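Local coordinates for putative uncharacterized protein TTHB187 (Thermus thermophilus HB8, PDB 3SK9) that cleaves single-stranded DNA with its metal-dependent HD nuclease domain, the part described here, and carries a separate helicase domain for CRISPR antiviral defence, at residues 67-72 against 176-181; 217-222 against 236-241. One frame throughout, in Å; residues are numbered along the deposited sequence.

Contact 1: residues 67-72 against 176-181; sequences AAALVG and EVFRRL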
ATOM      1  N   ALA A  67       0.960   5.300  -8.134  1.00 20.68           N
ATOM      2  CA  ALA A  67       1.111   5.619  -6.718  1.00 15.41           C
ATOM      3  C   ALA A  67       0.084   4.866  -5.874  1.00 18.21           C
ATOM      4  O   ALA A  67       0.400   4.370  -4.777  1.00 19.28           O
ATOM      5  CB  ALA A  67       0.990   7.159  -6.479  1.00 20.50           C
ATOM      6  N   ALA A  68      -1.143   4.777  -6.357  1.00 18.45           N
ATOM      7  CA  ALA A  68      -2.174   4.036  -5.618  1.00 19.34           C
ATOM      8  C   ALA A  68      -1.820   2.560  -5.436  1.00 19.44           C
ATOM      9  O   ALA A  68      -2.069   1.981  -4.391  1.00 18.63           O
ATOM     10  CB  ALA A  68      -3.585   4.164  -6.347  1.00 19.01           C
ATOM     11  N   ALA A  69      -1.338   1.939  -6.497  1.00 17.36           N
ATOM     12  CA  ALA A  69      -0.967   0.512  -6.459  1.00 18.84           C
ATOM     13  C   ALA A  69       0.209   0.290  -5.490  1.00 19.65           C
ATOM     14  O   ALA A  69       0.229  -0.684  -4.722  1.00 22.71           O
ATOM     15  CB  ALA A  69      -0.549   0.068  -7.844  1.00 25.06           C
ATOM     16  N   LEU A  70       1.176   1.191  -5.521  1.00 19.72           N
ATOM     17  CA  LEU A  70       2.318   1.064  -4.615  1.00 19.90           C
ATOM     18  C   LEU A  70       1.822   1.105  -3.180  1.00 19.41           C
ATOM     19  O   LEU A  70       2.249   0.344  -2.320  1.00 22.82           O
ATOM     20  CB  LEU A  70       3.280   2.244  -4.815  1.00 20.25           C
ATOM     21  CG  LEU A  70       4.396   2.205  -5.837  1.00 29.89           C
ATOM     22  CD1 LEU A  70       5.116   3.592  -5.800  1.00 27.64           C
ATOM     23  CD2 LEU A  70       5.365   1.020  -5.556  1.00 27.71           C
ATOM     24  N   VAL A  71       0.981   2.095  -2.895  1.00 17.15           N
ATOM     25  CA  VAL A  71       0.473   2.298  -1.531  1.00 15.00           C
ATOM     26  C   VAL A  71      -0.351   1.067  -1.093  1.00 16.97           C
ATOM     27  O   VAL A  71      -0.409   0.709   0.109  1.00 16.95           O
ATOM     28  CB  VAL A  71      -0.387   3.569  -1.536  1.00 22.25           C
ATOM     29  CG1 VAL A  71      -1.348   3.597  -0.384  1.00 28.90           C
ATOM     30  CG2 VAL A  71       0.591   4.828  -1.568  1.00 24.88           C
ATOM     31  N   GLY A  72      -0.995   0.439  -2.054  1.00 19.72           N
ATOM     32  CA  GLY A  72      -1.717  -0.796  -1.724  1.00 22.85           C
ATOM     33  C   GLY A  72      -0.820  -1.894  -1.138  1.00 22.57           C
ATOM     34  O   GLY A  72      -1.324  -2.869  -0.559  1.00 24.52           O
ATOM     35  N   GLU A 176      -1.506  -8.952  -8.615  1.00 21.02           N
ATOM     36  CA  GLU A 176      -2.958  -8.755  -8.604  1.00 26.16           C
ATOM     37  C   GLU A 176      -3.381  -7.281  -8.380  1.00 21.06           C
ATOM     38  O   GLU A 176      -4.334  -6.824  -8.964  1.00 27.14           O
ATOM     39  CB  GLU A 176      -3.589  -9.665  -7.562  1.00 24.65           C
ATOM     40  CG  GLU A 176      -5.086  -9.699  -7.548  1.00 33.67           C
ATOM     41  CD  GLU A 176      -5.705 -10.586  -8.635  1.00 36.67           C
ATOM     42  OE1 GLU A 176      -4.988 -11.136  -9.498  1.00 35.31           O
ATOM     43  OE2 GLU A 176      -6.935 -10.731  -8.656  1.00 44.75           O
ATOM     44  N   VAL A 177      -2.719  -6.604  -7.458  1.00 24.90           N
ATOM     45  CA  VAL A 177      -2.994  -5.202  -7.187  1.00 22.06           C
ATOM     46  C   VAL A 177      -2.611  -4.352  -8.393  1.00 22.90           C
ATOM     47  O   VAL A 177      -3.423  -3.584  -8.866  1.00 25.00           O
ATOM     48  CB  VAL A 177      -2.222  -4.746  -5.943  1.00 23.13           C
ATOM     49  CG1 VAL A 177      -2.379  -3.223  -5.742  1.00 25.15           C
ATOM     50  CG2 VAL A 177      -2.756  -5.520  -4.697  1.00 25.69           C
ATOM     51  N   PHE A 178      -1.389  -4.506  -8.913  1.00 26.84           N
ATOM     52  CA  PHE A 178      -0.978  -3.700 -10.084  1.00 28.88           C
ATOM     53  C   PHE A 178      -1.907  -3.904 -11.271  1.00 30.25           C
ATOM     54  O   PHE A 178      -2.306  -2.952 -11.957  1.00 29.32           O
ATOM     55  CB  PHE A 178       0.465  -4.016 -10.483  1.00 27.97           C
ATOM     56  CG  PHE A 178       1.471  -3.217  -9.724  1.00 32.71           C
ATOM     57  CD1 PHE A 178       2.197  -2.222 -10.352  1.00 42.78           C
ATOM     58  CD2 PHE A 178       1.616  -3.374  -8.361  1.00 42.73           C
ATOM     59  CE1 PHE A 178       3.093  -1.438  -9.643  1.00 44.04           C
ATOM     60  CE2 PHE A 178       2.534  -2.584  -7.635  1.00 41.19           C
ATOM     61  CZ  PHE A 178       3.272  -1.635  -8.278  1.00 41.15           C
ATOM     62  N   ARG A 179      -2.284  -5.148 -11.503  1.00 27.38           N
ATOM     63  CA  ARG A 179      -3.198  -5.440 -12.606  1.00 31.82           C
ATOM     64  C   ARG A 179      -4.598  -4.836 -12.408  1.00 27.16           C
ATOM     65  O   ARG A 179      -5.157  -4.250 -13.325  1.00 30.65           O
ATOM     66  CB  ARG A 179      -3.303  -6.944 -12.820  1.00 36.48           C
ATOM     67  CG  ARG A 179      -4.212  -7.319 -13.999  1.00 39.88           C
ATOM     68  CD  ARG A 179      -4.116  -8.812 -14.323  1.00 36.39           C
ATOM     69  NE  ARG A 179      -4.137  -9.657 -13.123  1.00 45.25           N
ATOM     70  CZ  ARG A 179      -3.061 -10.286 -12.644  1.00 52.20           C
ATOM     71  NH1 ARG A 179      -1.890 -10.190 -13.265  1.00 57.53           N
ATOM     72  NH2 ARG A 179      -3.155 -11.042 -11.566  1.00 57.66           N
ATOM     73  N   ARG A 180      -5.159  -4.981 -11.211  1.00 26.82           N
ATOM     74  CA  ARG A 180      -6.463  -4.404 -10.897  1.00 28.28           C
ATOM     75  C   ARG A 180      -6.519  -2.867 -11.031  1.00 25.01           C
ATOM     76  O   ARG A 180      -7.540  -2.336 -11.432  1.00 29.93           O
ATOM     77  CB  ARG A 180      -6.932  -4.739  -9.464  1.00 35.54           C
ATOM     78  CG  ARG A 180      -7.097  -6.145  -9.141  1.00 50.41           C
ATOM     79  CD  ARG A 180      -8.396  -6.600  -9.653  1.00 47.66           C
ATOM     80  NE  ARG A 180      -8.488  -7.908  -9.102  1.00 44.29           N
ATOM     81  CZ  ARG A 180      -9.286  -8.326  -8.130  1.00 37.68           C
ATOM     82  NH1 ARG A 180     -10.327  -7.644  -7.641  1.00 33.93           N
ATOM     83  NH2 ARG A 180      -9.047  -9.545  -7.736  1.00 35.87           N
ATOM     84  N   LEU A 181      -5.447  -2.184 -10.632  1.00 26.04           N
ATOM     85  CA  LEU A 181      -5.357  -0.713 -10.680  1.00 27.12           C
ATOM     86  C   LEU A 181      -4.957  -0.181 -12.037  1.00 34.79           C
ATOM     87  O   LEU A 181      -5.059   1.023 -12.289  1.00 30.27           O
ATOM     88  CB  LEU A 181      -4.308  -0.199  -9.686  1.00 29.00           C
ATOM     89  CG  LEU A 181      -4.839   0.058  -8.272  1.00 31.27           C
ATOM     90  CD1 LEU A 181      -5.684   1.319  -8.187  1.00 27.95           C
ATOM     91  CD2 LEU A 181      -5.612  -1.150  -7.744  1.00 27.06           C
TER
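In F178 a chi1 of -86° sets CG beside the backbone N and chi2 turns the ring, so that one face lies beneath the methyl of A69. The result is a CH-pi contact: A69 CB sits 4.0 Å from the centroid of the F178 ring, only 7° off its normal. L70 comes to the same ring from another direction, its CD2 meeting the edge at CZ of F178. V177 has CG1 anti to the backbone N, and this branch packs 3.8 Å from the carbonyl O of A69. Helices 60-71 and 165-181 run roughly antiparallel in the mainly helical HD domain, at 152°, and their axes approach to 9.1 Å in these segments, with A69, whose CB points at the other helix, at the centre of the contact. On the other side of A69 from the phenyl ring, L181 continues the apolar seam, with its CB against A69 CB and its CD1 reaching A68 CB at 4.0 Å. On the partly exposed side of helix 165-181, E176 bridges two arginines: OE1 takes NH2 of R179, while OE2, through its anti lone pair, receives NH2 of R180 at 2.6 Å, in the guanidinium plane. V71 packs against helices 26-43 and 196-213.

Contact 2: residues 217-222 against 236-241; sequences SLFPYG and RLAQEA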
ATOM      1  N   SER A 217     -15.408   0.052  10.261  1.00 21.63           N
ATOM      2  CA  SER A 217     -16.639   0.820  10.162  1.00 23.82           C
ATOM      3  C   SER A 217     -16.732   1.500   8.802  1.00 25.00           C
ATOM      4  O   SER A 217     -17.821   1.835   8.348  1.00 24.42           O
ATOM      5  CB  SER A 217     -16.767   1.835  11.307  1.00 31.49           C
ATOM      6  OG  SER A 217     -15.898   2.949  11.116  1.00 32.31           O
ATOM      7  N   LEU A 218     -15.584   1.720   8.159  1.00 23.27           N
ATOM      8  CA  LEU A 218     -15.534   2.370   6.844  1.00 23.85           C
ATOM      9  C   LEU A 218     -15.441   1.317   5.720  1.00 25.41           C
ATOM     10  O   LEU A 218     -15.985   1.492   4.609  1.00 21.85           O
ATOM     11  CB  LEU A 218     -14.287   3.290   6.787  1.00 19.50           C
ATOM     12  CG  LEU A 218     -14.367   4.440   7.820  1.00 21.59           C
ATOM     13  CD1 LEU A 218     -13.111   5.313   7.793  1.00 26.68           C
ATOM     14  CD2 LEU A 218     -15.656   5.262   7.589  1.00 23.41           C
ATOM     15  N   PHE A 219     -14.722   0.234   6.034  1.00 22.75           N
ATOM     16  CA  PHE A 219     -14.396  -0.819   5.075  1.00 20.72           C
ATOM     17  C   PHE A 219     -14.734  -2.156   5.724  1.00 19.51           C
ATOM     18  O   PHE A 219     -13.870  -2.865   6.226  1.00 18.66           O
ATOM     19  CB  PHE A 219     -12.902  -0.729   4.680  1.00 21.60           C
ATOM     20  CG  PHE A 219     -12.649   0.276   3.589  1.00 17.52           C
ATOM     21  CD1 PHE A 219     -12.335   1.608   3.881  1.00 26.06           C
ATOM     22  CD2 PHE A 219     -12.787  -0.111   2.264  1.00 18.11           C
ATOM     23  CE1 PHE A 219     -12.158   2.557   2.810  1.00 18.99           C
ATOM     24  CE2 PHE A 219     -12.642   0.800   1.219  1.00 17.84           C
ATOM     25  CZ  PHE A 219     -12.312   2.114   1.480  1.00 19.39           C
ATOM     26  N   PRO A 220     -16.013  -2.522   5.678  1.00 23.33           N
ATOM     27  CA  PRO A 220     -16.468  -3.712   6.412  1.00 20.23           C
ATOM     28  C   PRO A 220     -15.802  -5.017   5.968  1.00 19.49           C
ATOM     29  O   PRO A 220     -15.478  -5.207   4.790  1.00 22.07           O
ATOM     30  CB  PRO A 220     -17.974  -3.781   6.079  1.00 25.61           C
ATOM     31  CG  PRO A 220     -18.349  -2.423   5.513  1.00 27.48           C
ATOM     32  CD  PRO A 220     -17.089  -1.910   4.862  1.00 22.78           C
ATOM     33  N   TYR A 221     -15.619  -5.929   6.930  1.00 21.79           N
ATOM     34  CA  TYR A 221     -15.042  -7.242   6.636  1.00 25.06           C
ATOM     35  C   TYR A 221     -16.075  -8.086   5.921  1.00 27.73           C
ATOM     36  O   TYR A 221     -17.277  -7.880   6.142  1.00 28.81           O
ATOM     37  CB  TYR A 221     -14.621  -7.960   7.918  1.00 25.08           C
ATOM     38  CG  TYR A 221     -13.629  -7.220   8.789  1.00 26.61           C
ATOM     39  CD1 TYR A 221     -12.567  -6.475   8.230  1.00 27.06           C
ATOM     40  CD2 TYR A 221     -13.739  -7.252  10.173  1.00 24.73           C
ATOM     41  CE1 TYR A 221     -11.647  -5.809   9.043  1.00 26.01           C
ATOM     42  CE2 TYR A 221     -12.806  -6.587  10.991  1.00 27.23           C
ATOM     43  CZ  TYR A 221     -11.763  -5.874  10.411  1.00 26.99           C
ATOM     44  OH  TYR A 221     -10.853  -5.212  11.220  1.00 27.22           O
ATOM     45  N   GLY A 222     -15.624  -8.991   5.038  1.00 24.11           N
ATOM     46  CA  GLY A 222     -16.502  -9.966   4.412  1.00 27.73           C
ATOM     47  C   GLY A 222     -16.798  -9.735   2.937  1.00 32.29           C
ATOM     48  O   GLY A 222     -17.684 -10.393   2.348  1.00 29.54           O
ATOM     49  N   ARG A 236     -16.259   3.272  -4.029  1.00 23.06           N
ATOM     50  CA  ARG A 236     -17.442   3.921  -3.481  1.00 20.92           C
ATOM     51  C   ARG A 236     -17.290   4.063  -1.974  1.00 21.30           C
ATOM     52  O   ARG A 236     -17.590   5.098  -1.406  1.00 25.24           O
ATOM     53  CB  ARG A 236     -18.679   3.081  -3.808  1.00 21.40           C
ATOM     54  CG  ARG A 236     -20.014   3.771  -3.451  1.00 32.40           C
ATOM     55  CD  ARG A 236     -21.207   2.785  -3.569  1.00 45.55           C
ATOM     56  NE  ARG A 236     -21.156   1.786  -2.503  1.00 49.00           N
ATOM     57  CZ  ARG A 236     -21.451   2.049  -1.232  1.00 52.78           C
ATOM     58  NH1 ARG A 236     -21.840   3.272  -0.886  1.00 59.68           N
ATOM     59  NH2 ARG A 236     -21.372   1.102  -0.308  1.00 49.28           N
ATOM     60  N   LEU A 237     -16.802   3.001  -1.320  1.00 21.08           N
ATOM     61  CA  LEU A 237     -16.619   3.045   0.116  1.00 17.91           C
ATOM     62  C   LEU A 237     -15.558   4.097   0.472  1.00 18.67           C
ATOM     63  O   LEU A 237     -15.652   4.778   1.500  1.00 22.69           O
ATOM     64  CB  LEU A 237     -16.168   1.667   0.629  1.00 20.65           C
ATOM     65  CG  LEU A 237     -17.219   0.539   0.608  1.00 22.63           C
ATOM     66  CD1 LEU A 237     -16.460  -0.787   0.933  1.00 23.74           C
ATOM     67  CD2 LEU A 237     -18.286   0.810   1.647  1.00 27.85           C
ATOM     68  N   ALA A 238     -14.529   4.200  -0.352  1.00 18.38           N
ATOM     69  CA  ALA A 238     -13.457   5.183  -0.092  1.00 18.83           C
ATOM     70  C   ALA A 238     -14.010   6.603  -0.152  1.00 21.70           C
ATOM     71  O   ALA A 238     -13.680   7.461   0.664  1.00 22.32           O
ATOM     72  CB  ALA A 238     -12.338   5.018  -1.126  1.00 20.92           C
ATOM     73  N   GLN A 239     -14.850   6.856  -1.140  1.00 24.60           N
ATOM     74  CA  GLN A 239     -15.410   8.202  -1.289  1.00 24.40           C
ATOM     75  C   GLN A 239     -16.298   8.522  -0.084  1.00 21.49           C
ATOM     76  O   GLN A 239     -16.231   9.628   0.465  1.00 23.56           O
ATOM     77  CB  GLN A 239     -16.179   8.335  -2.610  1.00 28.98           C
ATOM     78  CG  GLN A 239     -16.495   9.821  -2.969  1.00 42.28           C
ATOM     79  CD  GLN A 239     -15.235  10.727  -2.914  1.00 60.18           C
ATOM     80  OE1 GLN A 239     -14.259  10.506  -3.642  1.00 57.27           O
ATOM     81  NE2 GLN A 239     -15.258  11.734  -2.030  1.00 58.69           N
ATOM     82  N   GLU A 240     -17.092   7.560   0.372  1.00 23.70           N
ATOM     83  CA  GLU A 240     -17.937   7.790   1.564  1.00 23.94           C
ATOM     84  C   GLU A 240     -17.105   8.048   2.803  1.00 18.84           C
ATOM     85  O   GLU A 240     -17.454   8.877   3.633  1.00 24.77           O
ATOM     86  CB  GLU A 240     -18.880   6.608   1.847  1.00 33.19           C
ATOM     87  CG  GLU A 240     -20.112   6.542   0.977  1.00 46.60           C
ATOM     88  CD  GLU A 240     -21.077   5.456   1.445  1.00 68.52           C
ATOM     89  OE1 GLU A 240     -22.224   5.791   1.821  1.00 73.74           O
ATOM     90  OE2 GLU A 240     -20.682   4.266   1.452  1.00 72.26           O
ATOM     91  N   ALA A 241     -16.017   7.302   2.933  1.00 21.82           N
ATOM     92  CA  ALA A 241     -15.164   7.378   4.108  1.00 19.90           C
ATOM     93  C   ALA A 241     -14.485   8.734   4.103  1.00 23.66           C
ATOM     94  O   ALA A 241     -14.406   9.408   5.132  1.00 24.48           O
ATOM     95  CB  ALA A 241     -14.106   6.287   4.074  1.00 20.02           C
TER
HETATM   96  O   HOH W   1     -16.978   3.964   3.843  1.00 23.86           O
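The irregular loop 217-222 passes beside helix 236-241 with the CA atoms of L218 and A241 5.7 Å apart and those of F219 and L237 6.7 Å apart. From this backbone F219 sends its ring to the helix: chi1 of -84° places CG beside the backbone N, anti to the carbonyl carbon. The leading atom, CZ, comes 3.6 Å from the backbone N of A238 and meets CB of the same alanine near the ring plane. L237 lies obliquely across the phenylalanine, and its CB stands 3.7 Å from CE2 of F219. Farther out on this leucine the two methyls part: CD1 touches CD2 of F219 and meets CD of P220 tip to tip, whereas CD2 rests 3.8 Å from the carbonyl O of L218. The loop joins helix 196-213, which carries the metal ligand D210, to helix 230-246, and this contact folds it back on the latter. F219 also packs on D32 and V36 of helix 26-43 and on V212, and its side chain lies about 7 Å from that of H29, another metal ligand of the HD nuclease site. L218 meets A241 with several atoms at once; CB and both methyls converge on the methyl of the alanine from one side, with CD1 to CB at 4.0 Å. A241 in turn packs on V212. The polar link is indirect: one water donates to O of L218 and to O of L237, at 2.8 Å each, and so joins two carbonyls that cannot bond to each other. Along the outer side of the helix, R236 NH1 forms a salt bridge with E240 OE2 through a weak, bent hydrogen bond, and R236 NH2 pairs with E233.

How the contacts relate
Two ways of packing a helix appear in one domain. Contact 1 sets helix against helix and contact 2 lays a loop on a helix, their centres about 8 and 16 Å from the centre of the chain and about 18 Å apart. They do not touch, but helices 26-43 and 196-213 border both. Each relies on a phenylalanine and on alanine methyls, though contact 1 puts a methyl over the ring face and contact 2 brings the ring's edge to an alanine. The deeper interface is held by apolar packing, with no polar bond between its segments; the outer one also has a bridging water and includes an exposed proline. Salt bridges in both remain within one helix.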